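Side-chain contacts in protein CbbY (Rhodobacter sphaeroides, PDB 4UAS), which dephosphorylates xylulose 1,5-bisphosphate, a potent inhibitor of Rubisco, as a selective magnesium-dependent sugar phosphatase of the haloacid dehalogenase (HAD) superfamily: residues E15-E18 against L19-R22; A77-E80 against R81-L85; D99-A102 against E103-A107; E123-C126 against R127-G131; Y157-A160 against L161-L164. All coordinates share one frame; numbering follows the deposited sequence.

Contact 1 (E15-E18 against L19-R22); sequences ETEE and LHRR
Arg21 grips the carboxylate of Glu18, three residues back on the same helix, in a two-pronged, side-on salt bridge. NE of Arg21 donates to OE1 of Glu18 at 2.8 Å and NH2 of Arg21 to OE2 of Glu18 at 3.0 Å, both nearly straight. The two flat groups are nearly coplanar, 14° between their planes, and both oxygens are met on their syn side. The Glu18 chain bends at chi2 and the arginine at chi3 (70°), which brings the two ends together. Glu18 is held further by Tyr198 and Arg39, and Arg21 NH1 reaches the carbonyl of Trp37. Replacing Arg21 by alanine would remove the NE and NH2 donors, and the Glu18 carboxylate would probably be held less firmly, by Arg39 and Tyr198.

Backbone bonds set the first turn of helix 17-31: His20 N donates to Thr16 O at 2.9 Å, followed by Arg21 to Glu17 and Arg22 to Glu18. Water 1 extends the series by accepting from Leu19 N and donating to Glu15 O. This helix start follows the HAD motif at the end of strand 4-7, whose Asp10 binds magnesium and is hydrogen-bonded to both Thr16 OG1 and His20 NE2.

Packing gathers round the imidazole. Thr16 lies alongside His20, OG1 being 3.6 Å from His20 CD2, while Glu17 OE1 sits 3.4 Å from His20 CB with its carboxylate turned 40° from the ring. Glu17, a substrate-binding residue, gives that oxygen to Tyr42; the other ring nitrogen of His20, ND1, pairs with Lys78.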
loop_
_atom_site.group_PDB
_atom_site.type_symbol
_atom_site.label_atom_id
_atom_site.label_comp_id
_atom_site.label_asym_id
_atom_site.label_seq_id
_atom_site.Cartn_x
_atom_site.Cartn_y
_atom_site.Cartn_z
ATOM N N GLU A 15 -0.541 -3.345 8.680
ATOM C CA GLU A 15 -1.969 -3.628 8.485
ATOM C C GLU A 15 -2.731 -2.314 8.710
ATOM O O GLU A 15 -2.971 -1.887 9.851
ATOM C CB GLU A 15 -2.449 -4.677 9.463
ATOM C CG GLU A 15 -2.219 -6.084 9.008
ATOM C CD GLU A 15 -3.292 -6.545 7.838
ATOM O OE1 GLU A 15 -3.328 -7.753 7.629
ATOM O OE2 GLU A 15 -4.263 -5.821 7.253
ATOM N N THR A 16 -3.108 -1.665 7.618
ATOM C CA THR A 16 -3.744 -0.343 7.639
ATOM C C THR A 16 -5.182 -0.362 7.242
ATOM O O THR A 16 -5.891 0.637 7.434
ATOM C CB THR A 16 -3.043 0.591 6.623
ATOM O OG1 THR A 16 -3.109 -0.055 5.367
ATOM C CG2 THR A 16 -1.587 0.870 7.010
ATOM N N GLU A 17 -5.692 -1.419 6.563
ATOM C CA GLU A 17 -6.993 -1.301 5.901
ATOM C C GLU A 17 -8.120 -1.186 6.852
ATOM O O GLU A 17 -9.113 -0.487 6.502
ATOM C CB GLU A 17 -7.249 -2.368 4.886
ATOM C CG GLU A 17 -6.405 -2.144 3.621
ATOM C CD GLU A 17 -6.734 -0.938 2.774
ATOM O OE1 GLU A 17 -7.643 -0.113 3.043
ATOM O OE2 GLU A 17 -6.009 -0.729 1.774
ATOM N N GLU A 18 -8.107 -1.770 8.059
ATOM C CA GLU A 18 -9.209 -1.525 8.966
ATOM C C GLU A 18 -9.208 -0.085 9.400
ATOM O O GLU A 18 -10.273 0.482 9.662
ATOM C CB GLU A 18 -9.145 -2.477 10.146
ATOM C CG GLU A 18 -9.782 -3.788 9.941
ATOM C CD GLU A 18 -11.289 -3.659 9.719
ATOM O OE1 GLU A 18 -11.639 -3.352 8.622
ATOM O OE2 GLU A 18 -12.132 -3.991 10.649
ATOM N N LEU A 19 -8.040 0.552 9.544
ATOM C CA LEU A 19 -8.003 1.951 9.866
ATOM C C LEU A 19 -8.531 2.801 8.712
ATOM O O LEU A 19 -9.219 3.812 8.950
ATOM C CB LEU A 19 -6.572 2.373 10.297
ATOM C CG LEU A 19 -6.517 3.687 11.110
ATOM C CD1 LEU A 19 -7.081 3.447 12.513
ATOM C CD2 LEU A 19 -5.069 4.141 11.234
ATOM N N HIS A 20 -8.173 2.480 7.479
ATOM C CA HIS A 20 -8.779 3.135 6.348
ATOM C C HIS A 20 -10.285 3.000 6.376
ATOM O O HIS A 20 -10.998 3.973 6.134
ATOM C CB HIS A 20 -8.255 2.560 5.022
ATOM C CG HIS A 20 -6.883 3.020 4.644
ATOM N ND1 HIS A 20 -6.623 4.310 4.286
ATOM C CD2 HIS A 20 -5.713 2.329 4.570
ATOM C CE1 HIS A 20 -5.326 4.398 4.021
ATOM N NE2 HIS A 20 -4.758 3.226 4.172
ATOM N N ARG A 21 -10.821 1.801 6.631
ATOM C CA ARG A 21 -12.267 1.583 6.676
ATOM C C ARG A 21 -12.918 2.451 7.717
ATOM O O ARG A 21 -13.952 3.106 7.451
ATOM C CB ARG A 21 -12.582 0.111 6.879
ATOM C CG ARG A 21 -14.090 -0.206 6.735
ATOM C CD ARG A 21 -14.378 -1.699 6.872
ATOM N NE ARG A 21 -14.197 -2.234 8.204
ATOM C CZ ARG A 21 -15.148 -2.344 9.127
ATOM N NH1 ARG A 21 -16.372 -1.934 8.904
ATOM N NH2 ARG A 21 -14.850 -2.892 10.290
ATOM N N ARG A 22 -12.314 2.561 8.891
ATOM C CA ARG A 22 -12.802 3.432 9.947
ATOM C C ARG A 22 -12.806 4.872 9.444
ATOM O O ARG A 22 -13.762 5.617 9.679
ATOM C CB ARG A 22 -11.953 3.282 11.215
ATOM C CG ARG A 22 -12.298 4.245 12.345
ATOM C CD ARG A 22 -11.478 3.979 13.609
ATOM N NE ARG A 22 -11.833 5.008 14.585
ATOM C CZ ARG A 22 -11.130 5.205 15.706
ATOM N NH1 ARG A 22 -10.110 4.470 15.965
ATOM N NH2 ARG A 22 -11.443 6.185 16.503
HETATM O O HOH W 1 -5.659 -1.315 10.261
#

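Contact 2 (A77-E80 against R81-L85); sequences AKTE and RFVAL
Val83 folds back over the carbonyl of Thr79, one helical turn earlier, and meets it twice. Its amide donates to Thr79 O at 2.9 Å, and the CG2 branch lies 3.3 Å from the same Thr79 O. That methyl is beside the backbone N because CG1 stands anti to this nitrogen (chi1 167°). The neighbouring acceptors are satisfied in the same way: Ala77 O by Arg81 N, Lys78 O by Phe82 N at 2.9 Å, and Glu80 O by Ala84 N at 3.1 Å.

The polar ends of Thr79 and Lys78 find partners outside residues 77-85. Thr79 OG1 bonds the carbonyl of His75, a threonine habit that lets a hydroxyl be buried in a helix without a distant partner. Lys78, whose long chain passes CB of Phe82 at 4.4 Å from its CE, carries its ammonium to His20 ND1 and over the ring of Phe24, while Phe82 turns its apolar ring to stack on His20. This is regular alpha-helix, with i to i+4 bonds throughout, and the turn holds Ala77 and Lys78 of the substrate-binding site of the phosphatase.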
loop_
_atom_site.group_PDB
_atom_site.type_symbol
_atom_site.label_atom_id
_atom_site.label_comp_id
_atom_site.label_asym_id
_atom_site.label_seq_id
_atom_site.Cartn_x
_atom_site.Cartn_y
_atom_site.Cartn_z
ATOM N N ALA A 77 -11.231 14.750 2.927
ATOM C CA ALA A 77 -11.678 14.682 4.301
ATOM C C ALA A 77 -11.305 13.316 4.945
ATOM O O ALA A 77 -10.871 13.249 6.078
ATOM C CB ALA A 77 -13.178 14.913 4.350
ATOM N N LYS A 78 -11.475 12.266 4.177
ATOM C CA LYS A 78 -11.144 10.933 4.680
ATOM C C LYS A 78 -9.637 10.776 4.887
ATOM O O LYS A 78 -9.223 10.149 5.868
ATOM C CB LYS A 78 -11.677 9.871 3.718
ATOM C CG LYS A 78 -11.256 8.428 4.066
ATOM C CD LYS A 78 -9.983 7.990 3.307
ATOM C CE LYS A 78 -9.363 6.745 3.898
ATOM N NZ LYS A 78 -8.203 6.292 3.140
ATOM N N THR A 79 -8.815 11.392 4.016
ATOM C CA THR A 79 -7.382 11.368 4.186
ATOM C C THR A 79 -6.960 12.064 5.440
ATOM O O THR A 79 -6.149 11.548 6.206
ATOM C CB THR A 79 -6.689 11.916 2.930
ATOM O OG1 THR A 79 -7.028 11.120 1.822
ATOM C CG2 THR A 79 -5.162 11.968 3.097
ATOM N N GLU A 80 -7.514 13.256 5.664
ATOM C CA GLU A 80 -7.234 13.992 6.893
ATOM C C GLU A 80 -7.572 13.137 8.115
ATOM O O GLU A 80 -6.822 13.100 9.107
ATOM C CB GLU A 80 -8.000 15.282 6.898
ATOM C CG GLU A 80 -7.504 16.283 5.833
ATOM C CD GLU A 80 -8.404 17.477 5.663
ATOM O OE1 GLU A 80 -9.463 17.559 6.357
ATOM O OE2 GLU A 80 -8.079 18.325 4.810
ATOM N N ARG A 81 -8.711 12.429 8.078
ATOM C CA ARG A 81 -9.100 11.586 9.210
ATOM C C ARG A 81 -8.123 10.420 9.391
ATOM O O ARG A 81 -7.752 10.126 10.527
ATOM C CB ARG A 81 -10.552 11.095 9.101
ATOM C CG ARG A 81 -11.643 12.136 9.315
ATOM C CD ARG A 81 -13.078 11.602 9.337
ATOM N NE ARG A 81 -14.003 12.649 9.692
ATOM C CZ ARG A 81 -14.462 12.847 10.937
ATOM N NH1 ARG A 81 -15.302 13.850 11.180
ATOM N NH2 ARG A 81 -14.146 12.024 11.940
ATOM N N PHE A 82 -7.738 9.775 8.300
ATOM C CA PHE A 82 -6.757 8.693 8.400
ATOM C C PHE A 82 -5.432 9.174 8.996
ATOM O O PHE A 82 -4.849 8.505 9.846
ATOM C CB PHE A 82 -6.514 8.096 7.031
ATOM C CG PHE A 82 -5.522 6.952 7.036
ATOM C CD1 PHE A 82 -5.917 5.661 7.388
ATOM C CD2 PHE A 82 -4.197 7.157 6.746
ATOM C CE1 PHE A 82 -5.042 4.656 7.370
ATOM C CE2 PHE A 82 -3.327 6.153 6.744
ATOM C CZ PHE A 82 -3.713 4.898 7.057
ATOM N N VAL A 83 -4.944 10.322 8.516
ATOM C CA VAL A 83 -3.713 10.869 9.036
ATOM C C VAL A 83 -3.795 11.083 10.563
ATOM O O VAL A 83 -2.868 10.788 11.302
ATOM C CB VAL A 83 -3.361 12.156 8.262
ATOM C CG1 VAL A 83 -2.245 12.984 8.960
ATOM C CG2 VAL A 83 -2.957 11.828 6.837
ATOM N N ALA A 84 -4.930 11.626 11.028
ATOM C CA ALA A 84 -5.119 11.860 12.458
ATOM C C ALA A 84 -5.169 10.530 13.220
ATOM O O ALA A 84 -4.542 10.375 14.278
ATOM C CB ALA A 84 -6.364 12.673 12.750
ATOM N N LEU A 85 -5.873 9.540 12.656
ATOM C CA LEU A 85 -5.965 8.234 13.325
ATOM C C LEU A 85 -4.613 7.551 13.413
ATOM O O LEU A 85 -4.286 6.944 14.438
ATOM C CB LEU A 85 -7.000 7.353 12.644
ATOM C CG LEU A 85 -8.488 7.692 12.792
ATOM C CD1 LEU A 85 -9.342 6.944 11.768
ATOM C CD2 LEU A 85 -8.925 7.414 14.204
#

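Contact 3 (D99-A102 against E103-A107); sequences DLIA and EAKRA
Arg106 doubles back along its helix and lays one face of its guanidinium over the carbonyl of Ala102. Ala102 O stands 3.6 Å above that plane, offset toward the rim, and CA of Glu103 lies over the same face. NH1 of Arg106 comes 3.8 Å from the methyl of Ala102, a residue small enough to leave the arginine room. The bend at chi3 (-72°) turns the chain back along the helix. At the edge of the guanidinium, in its plane, water 2 accepts from NH2 of Arg106 at 3.0 Å and donates to Asp99 O, joining two residues seven apart.

On another flank, Lys105 lies alongside Ile101, the two pointing the same way, with Lys105 CE 3.8 Å from Ile101 CG2. Its CG also passes 3.4 Å from Ile101 O. The methylenes thus serve as apolar surface, while NZ goes on to the carbonyl of Ile137.

Helix 97-107 covers one side of the parallel sheet of the HAD core: Leu100 and Ile101 reach Phe7 on strand 4-7, and Ala104 lies against Ile5 and Leu111, where a methyl allows close approach to the strands.

What positions all these side chains is the helical backbone. Glu103 N donates to Asp99 O at 3.0 Å, Ala104 to Leu100 at 2.9 Å between N and O, and Lys105 and Arg106 repeat the pattern to Ile101 and Ala102.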
loop_
_atom_site.group_PDB
_atom_site.type_symbol
_atom_site.label_atom_id
_atom_site.label_comp_id
_atom_site.label_asym_id
_atom_site.label_seq_id
_atom_site.Cartn_x
_atom_site.Cartn_y
_atom_site.Cartn_z
ATOM N N ASP A 99 13.299 -5.088 10.455
ATOM C CA ASP A 99 14.606 -5.808 10.356
ATOM C C ASP A 99 15.128 -5.804 8.921
ATOM O O ASP A 99 16.329 -5.616 8.714
ATOM C CB ASP A 99 14.443 -7.209 10.834
ATOM C CG ASP A 99 14.171 -7.293 12.322
ATOM O OD1 ASP A 99 14.453 -6.327 13.045
ATOM O OD2 ASP A 99 13.750 -8.385 12.759
ATOM N N LEU A 100 14.281 -6.047 7.923
ATOM C CA LEU A 100 14.716 -6.060 6.542
ATOM C C LEU A 100 15.237 -4.654 6.141
ATOM O O LEU A 100 16.265 -4.555 5.469
ATOM C CB LEU A 100 13.587 -6.487 5.639
ATOM C CG LEU A 100 13.969 -6.572 4.163
ATOM C CD1 LEU A 100 14.969 -7.630 3.955
ATOM C CD2 LEU A 100 12.724 -6.809 3.300
ATOM N N ILE A 101 14.501 -3.607 6.524
ATOM C CA ILE A 101 14.914 -2.271 6.114
ATOM C C ILE A 101 16.240 -1.935 6.746
ATOM O O ILE A 101 17.114 -1.341 6.102
ATOM C CB ILE A 101 13.799 -1.293 6.423
ATOM C CG1 ILE A 101 12.674 -1.512 5.391
ATOM C CG2 ILE A 101 14.278 0.179 6.410
ATOM C CD1 ILE A 101 11.369 -0.780 5.643
ATOM N N ALA A 102 16.436 -2.316 7.990
ATOM C CA ALA A 102 17.734 -2.002 8.648
ATOM C C ALA A 102 18.849 -2.748 8.011
ATOM O O ALA A 102 19.927 -2.163 7.814
ATOM C CB ALA A 102 17.630 -2.352 10.095
ATOM N N GLU A 103 18.677 -4.017 7.680
ATOM C CA GLU A 103 19.676 -4.799 7.004
ATOM C C GLU A 103 20.001 -4.211 5.624
ATOM O O GLU A 103 21.165 -4.158 5.224
ATOM C CB GLU A 103 19.233 -6.221 6.845
ATOM C CG GLU A 103 20.337 -7.152 6.451
ATOM C CD GLU A 103 19.875 -8.586 6.217
ATOM O OE1 GLU A 103 18.686 -8.859 6.466
ATOM O OE2 GLU A 103 20.693 -9.433 5.771
ATOM N N ALA A 104 18.970 -3.807 4.896
ATOM C CA ALA A 104 19.145 -3.203 3.598
ATOM C C ALA A 104 19.966 -1.921 3.674
ATOM O O ALA A 104 20.891 -1.710 2.881
ATOM C CB ALA A 104 17.811 -2.961 2.957
ATOM N N LYS A 105 19.685 -1.097 4.653
ATOM C CA LYS A 105 20.424 0.130 4.802
ATOM C C LYS A 105 21.890 -0.158 5.144
ATOM O O LYS A 105 22.810 0.465 4.589
ATOM C CB LYS A 105 19.793 0.985 5.857
ATOM C CG LYS A 105 18.546 1.664 5.345
ATOM C CD LYS A 105 17.805 2.503 6.371
ATOM C CE LYS A 105 16.562 3.212 5.815
ATOM N NZ LYS A 105 16.962 4.302 4.902
ATOM N N ARG A 106 22.140 -1.154 5.968
ATOM C CA ARG A 106 23.551 -1.524 6.248
ATOM C C ARG A 106 24.293 -2.001 4.992
ATOM O O ARG A 106 25.531 -1.750 4.873
ATOM C CB ARG A 106 23.650 -2.635 7.287
ATOM C CG ARG A 106 23.235 -2.203 8.691
ATOM C CD ARG A 106 23.667 -3.271 9.717
ATOM N NE ARG A 106 22.865 -4.504 9.656
ATOM C CZ ARG A 106 21.648 -4.695 10.207
ATOM N NH1 ARG A 106 21.054 -3.751 10.899
ATOM N NH2 ARG A 106 21.046 -5.857 10.079
ATOM N N ALA A 107 23.595 -2.645 4.081
ATOM C CA ALA A 107 24.143 -3.120 2.834
ATOM C C ALA A 107 24.169 -2.103 1.720
ATOM O O ALA A 107 24.682 -2.413 0.639
ATOM C CB ALA A 107 23.427 -4.377 2.384
HETATM O O HOH W 2 18.195 -6.040 10.885
#

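Contact 4 (E123-C126 against R127-G131); sequences EALC and RACFG
Phe130 and Gly131 close the C-terminal end of helix 119-129 over the carbonyl of Cys126, within the beta-alpha-beta unit that runs from strand 110-114 to strand 140-142. In the backbone, Cys126 O takes two donors: Phe130 N at 2.9 Å and, by a weak bond, Gly131 N. Gly131 has positive phi (73°), a conformation that favours glycine where the chain leaves the helix. Earlier turns are regular, Arg127 N to Glu123 O and Cys129 N to Leu125 O among them.

Apolar contacts run from the buried Leu125 and Cys126 to Cys129 and Phe130. Cys126 SG stands oblique to the Phe130 ring, 5.2 Å from its centroid, a sulfur-aromatic contact, and Leu125 CD2 also approaches that ring obliquely. Cys129 SG meets Leu125 CG at 4.1 Å. Compact thiols fit these positions, Cys126 against Ala134 and Cys129 against Leu93.

Charged groups occupy the outer side. Glu123 OE1 accepts from the amide of Ala134, and water 3 donates to it while accepting from Arg127 NH1. The arginine, bent at chi3 (-59°), covers Glu123 O and Ala124 CA with one guanidinium face, Ala124 CA being 3.5 Å from NH2 of Arg127.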
loop_
_atom_site.group_PDB
_atom_site.type_symbol
_atom_site.label_atom_id
_atom_site.label_comp_id
_atom_site.label_asym_id
_atom_site.label_seq_id
_atom_site.Cartn_x
_atom_site.Cartn_y
_atom_site.Cartn_z
ATOM N N GLU A 123 3.375 9.452 4.561
ATOM C CA GLU A 123 4.073 10.273 5.541
ATOM C C GLU A 123 3.585 9.993 6.949
ATOM O O GLU A 123 4.378 9.849 7.863
ATOM C CB GLU A 123 3.907 11.767 5.213
ATOM C CG GLU A 123 4.697 12.190 3.990
ATOM C CD GLU A 123 6.167 12.213 4.264
ATOM O OE1 GLU A 123 6.677 12.026 5.444
ATOM O OE2 GLU A 123 6.907 12.477 3.296
ATOM N N ALA A 124 2.275 9.862 7.112
ATOM C CA ALA A 124 1.721 9.598 8.450
ATOM C C ALA A 124 2.197 8.248 8.976
ATOM O O ALA A 124 2.568 8.103 10.142
ATOM C CB ALA A 124 0.193 9.685 8.362
ATOM N N LEU A 125 2.203 7.217 8.119
ATOM C CA LEU A 125 2.698 5.935 8.516
ATOM C C LEU A 125 4.156 5.925 8.907
ATOM O O LEU A 125 4.538 5.350 9.907
ATOM C CB LEU A 125 2.411 4.901 7.408
ATOM C CG LEU A 125 2.875 3.474 7.728
ATOM C CD1 LEU A 125 2.082 2.489 6.827
ATOM C CD2 LEU A 125 4.312 3.220 7.269
ATOM N N CYS A 126 4.985 6.613 8.156
ATOM C CA CYS A 126 6.389 6.668 8.487
ATOM C C CYS A 126 6.661 7.431 9.778
ATOM O O CYS A 126 7.428 6.944 10.617
ATOM C CB CYS A 126 7.206 7.242 7.339
ATOM S SG CYS A 126 7.282 6.177 5.910
ATOM N N ARG A 127 5.922 8.549 10.029
ATOM C CA ARG A 127 6.097 9.259 11.283
ATOM C C ARG A 127 5.758 8.312 12.450
ATOM O O ARG A 127 6.485 8.278 13.468
ATOM C CB ARG A 127 5.301 10.544 11.318
ATOM C CG ARG A 127 5.822 11.634 10.443
ATOM C CD ARG A 127 5.098 12.944 10.787
ATOM N NE ARG A 127 3.611 12.847 10.597
ATOM C CZ ARG A 127 2.959 13.094 9.432
ATOM N NH1 ARG A 127 3.644 13.440 8.354
ATOM N NH2 ARG A 127 1.631 12.996 9.323
ATOM N N ALA A 128 4.636 7.618 12.373
ATOM C CA ALA A 128 4.121 6.814 13.490
ATOM C C ALA A 128 4.936 5.549 13.682
ATOM O O ALA A 128 5.213 5.143 14.826
ATOM C CB ALA A 128 2.664 6.512 13.285
ATOM N N CYS A 129 5.308 4.907 12.587
ATOM C CA CYS A 129 5.827 3.526 12.651
ATOM C C CYS A 129 7.332 3.447 12.555
ATOM O O CYS A 129 7.898 2.478 13.110
ATOM C CB CYS A 129 5.207 2.662 11.545
ATOM S SG CYS A 129 3.457 2.499 11.622
ATOM N N PHE A 130 7.969 4.366 11.841
ATOM C CA PHE A 130 9.388 4.394 11.688
ATOM C C PHE A 130 10.017 5.481 12.562
ATOM O O PHE A 130 11.224 5.438 12.793
ATOM C CB PHE A 130 9.860 4.537 10.241
ATOM C CG PHE A 130 9.631 3.352 9.312
ATOM C CD1 PHE A 130 10.545 2.277 9.319
ATOM C CD2 PHE A 130 8.642 3.326 8.408
ATOM C CE1 PHE A 130 10.378 1.234 8.502
ATOM C CE2 PHE A 130 8.504 2.288 7.572
ATOM C CZ PHE A 130 9.360 1.256 7.601
ATOM N N GLY A 131 9.247 6.510 12.987
ATOM C CA GLY A 131 9.679 7.648 13.742
ATOM C C GLY A 131 10.492 8.661 12.948
ATOM O O GLY A 131 11.331 9.357 13.499
HETATM O O HOH W 3 6.399 13.574 7.743
#

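Contact 5 (Y157-A160 against L161-L164); sequences YRLA and LREL
The guanidinium of Arg162 lies obliquely against the turn before it, with Arg158 O and Leu159 CD1 as its neighbours. Its NH2 comes 3.6 Å from that Leu159 methyl, and the two side chains pass at a slant. The chain leaves anti to the backbone N (chi1 -173°), and a kink at chi3 (51°) brings the guanidinium back beside Leu159. The carboxylate of Glu163 meets the same methyl: its OE2 is 3.5 Å from Leu159 CD1, and the two side chains run alongside each other. One leucine branch therefore touches both charged groups. The ring of Tyr157 is turned inward, away from residues 161-164, and its OH bonds Glu175.

Helix 155-164 packs on the parallel sheet of the Rossmann-like HAD core. Ala160 and Leu164 lie on Leu6 of strand 4-7, and Leu164 also on Ala112 of strand 110-114; the alanine allows close seating, the leucine fills more of the interface. Tyr157 lies near Asp8, the probable nucleophile and a magnesium ligand.

Leucines also cover carbonyls. Leu161 CG is 3.4 Å from Tyr157 O, and Leu164 CG is 3.3 Å from Ala160 O. Those oxygens accept amides as well, Leu161 N reaching Tyr157 O at 2.9 Å and Leu164 N reaching Ala160 O at 2.9 Å. Arg162 and Glu163 repeat this with Arg158 and Leu159. On the outward side Arg158 forms a salt bridge with Asp155 through NH1.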
loop_
_atom_site.group_PDB
_atom_site.type_symbol
_atom_site.label_atom_id
_atom_site.label_comp_id
_atom_site.label_asym_id
_atom_site.label_seq_id
_atom_site.Cartn_x
_atom_site.Cartn_y
_atom_site.Cartn_z
ATOM N N TYR A 157 5.218 1.032 -10.343
ATOM C CA TYR A 157 6.498 0.370 -10.235
ATOM C C TYR A 157 7.483 0.827 -11.272
ATOM O O TYR A 157 8.671 0.998 -11.006
ATOM C CB TYR A 157 6.341 -1.158 -10.259
ATOM C CG TYR A 157 5.891 -1.785 -8.945
ATOM C CD1 TYR A 157 4.634 -2.284 -8.743
ATOM C CD2 TYR A 157 6.800 -1.896 -7.910
ATOM C CE1 TYR A 157 4.275 -2.882 -7.529
ATOM C CE2 TYR A 157 6.472 -2.479 -6.716
ATOM C CZ TYR A 157 5.207 -2.954 -6.505
ATOM O OH TYR A 157 4.920 -3.567 -5.326
ATOM N N ARG A 158 7.011 1.023 -12.510
ATOM C CA ARG A 158 7.875 1.593 -13.559
ATOM C C ARG A 158 8.381 2.968 -13.191
ATOM O O ARG A 158 9.561 3.275 -13.437
ATOM C CB ARG A 158 7.124 1.613 -14.877
ATOM C CG ARG A 158 6.799 0.222 -15.406
ATOM C CD ARG A 158 5.946 0.228 -16.651
ATOM N NE ARG A 158 5.727 -1.121 -17.134
ATOM C CZ ARG A 158 4.616 -1.597 -17.638
ATOM N NH1 ARG A 158 3.495 -0.863 -17.731
ATOM N NH2 ARG A 158 4.630 -2.846 -18.046
ATOM N N LEU A 159 7.536 3.783 -12.588
ATOM C CA LEU A 159 7.964 5.115 -12.114
ATOM C C LEU A 159 9.058 4.956 -11.074
ATOM O O LEU A 159 10.118 5.580 -11.147
ATOM C CB LEU A 159 6.745 5.857 -11.562
ATOM C CG LEU A 159 7.053 7.108 -10.753
ATOM C CD1 LEU A 159 7.858 8.116 -11.477
ATOM C CD2 LEU A 159 5.798 7.655 -10.111
ATOM N N ALA A 160 8.814 4.117 -10.046
ATOM C CA ALA A 160 9.766 3.941 -8.988
ATOM C C ALA A 160 11.099 3.461 -9.526
ATOM O O ALA A 160 12.169 3.921 -9.073
ATOM C CB ALA A 160 9.207 2.960 -7.966
ATOM N N LEU A 161 11.060 2.490 -10.410
ATOM C CA LEU A 161 12.315 1.955 -10.988
ATOM C C LEU A 161 13.069 3.005 -11.798
ATOM O O LEU A 161 14.321 3.034 -11.769
ATOM C CB LEU A 161 12.035 0.764 -11.844
ATOM C CG LEU A 161 11.674 -0.519 -11.096
ATOM C CD1 LEU A 161 11.079 -1.531 -12.068
ATOM C CD2 LEU A 161 12.882 -1.077 -10.406
ATOM N N ARG A 162 12.386 3.855 -12.549
ATOM C CA ARG A 162 13.032 4.920 -13.281
ATOM C C ARG A 162 13.737 5.859 -12.314
ATOM O O ARG A 162 14.877 6.304 -12.534
ATOM C CB ARG A 162 12.065 5.644 -14.213
ATOM C CG ARG A 162 12.848 6.655 -15.094
ATOM C CD ARG A 162 12.087 7.339 -16.148
ATOM N NE ARG A 162 10.994 7.852 -15.601
ATOM C CZ ARG A 162 9.678 7.389 -15.636
ATOM N NH1 ARG A 162 9.097 6.440 -16.363
ATOM N NH2 ARG A 162 8.927 8.041 -14.896
ATOM N N GLU A 163 13.066 6.239 -11.240
ATOM C CA GLU A 163 13.647 7.139 -10.249
ATOM C C GLU A 163 14.801 6.501 -9.511
ATOM O O GLU A 163 15.781 7.176 -9.223
ATOM C CB GLU A 163 12.589 7.646 -9.274
ATOM C CG GLU A 163 11.600 8.562 -9.943
ATOM C CD GLU A 163 10.731 9.388 -9.069
ATOM O OE1 GLU A 163 11.087 10.563 -8.889
ATOM O OE2 GLU A 163 9.750 8.864 -8.606
ATOM N N LEU A 164 14.718 5.206 -9.203
ATOM C CA LEU A 164 15.806 4.488 -8.579
ATOM C C LEU A 164 16.986 4.331 -9.487
ATOM O O LEU A 164 18.137 4.228 -8.983
ATOM C CB LEU A 164 15.356 3.071 -8.167
ATOM C CG LEU A 164 14.475 2.964 -6.933
ATOM C CD1 LEU A 164 13.797 1.588 -6.902
ATOM C CD2 LEU A 164 15.254 3.214 -5.615
#

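All five are local contacts along helices, contact 1 at a helix start and contact 4 at a helix end, and all are partly buried. Contacts 1 and 2, with centres about 11 Å apart, touch through His20, and both hold substrate-binding residues: Glu17 in contact 1, Ala77 and Lys78 in contact 2. Contact 4 touches contacts 1, 2 and 3, whereas contact 5 touches none of the other four. Contacts 3 and 5 set alanines and leucines against the parallel sheet and charged groups outward. A direct salt bridge marks contact 1; contact 2 relies on backbone bonds, its lysine and phenylalanine turned to His20; contacts 3 and 4 use arginine faces and waters, and contact 5 sets charged ends against leucine.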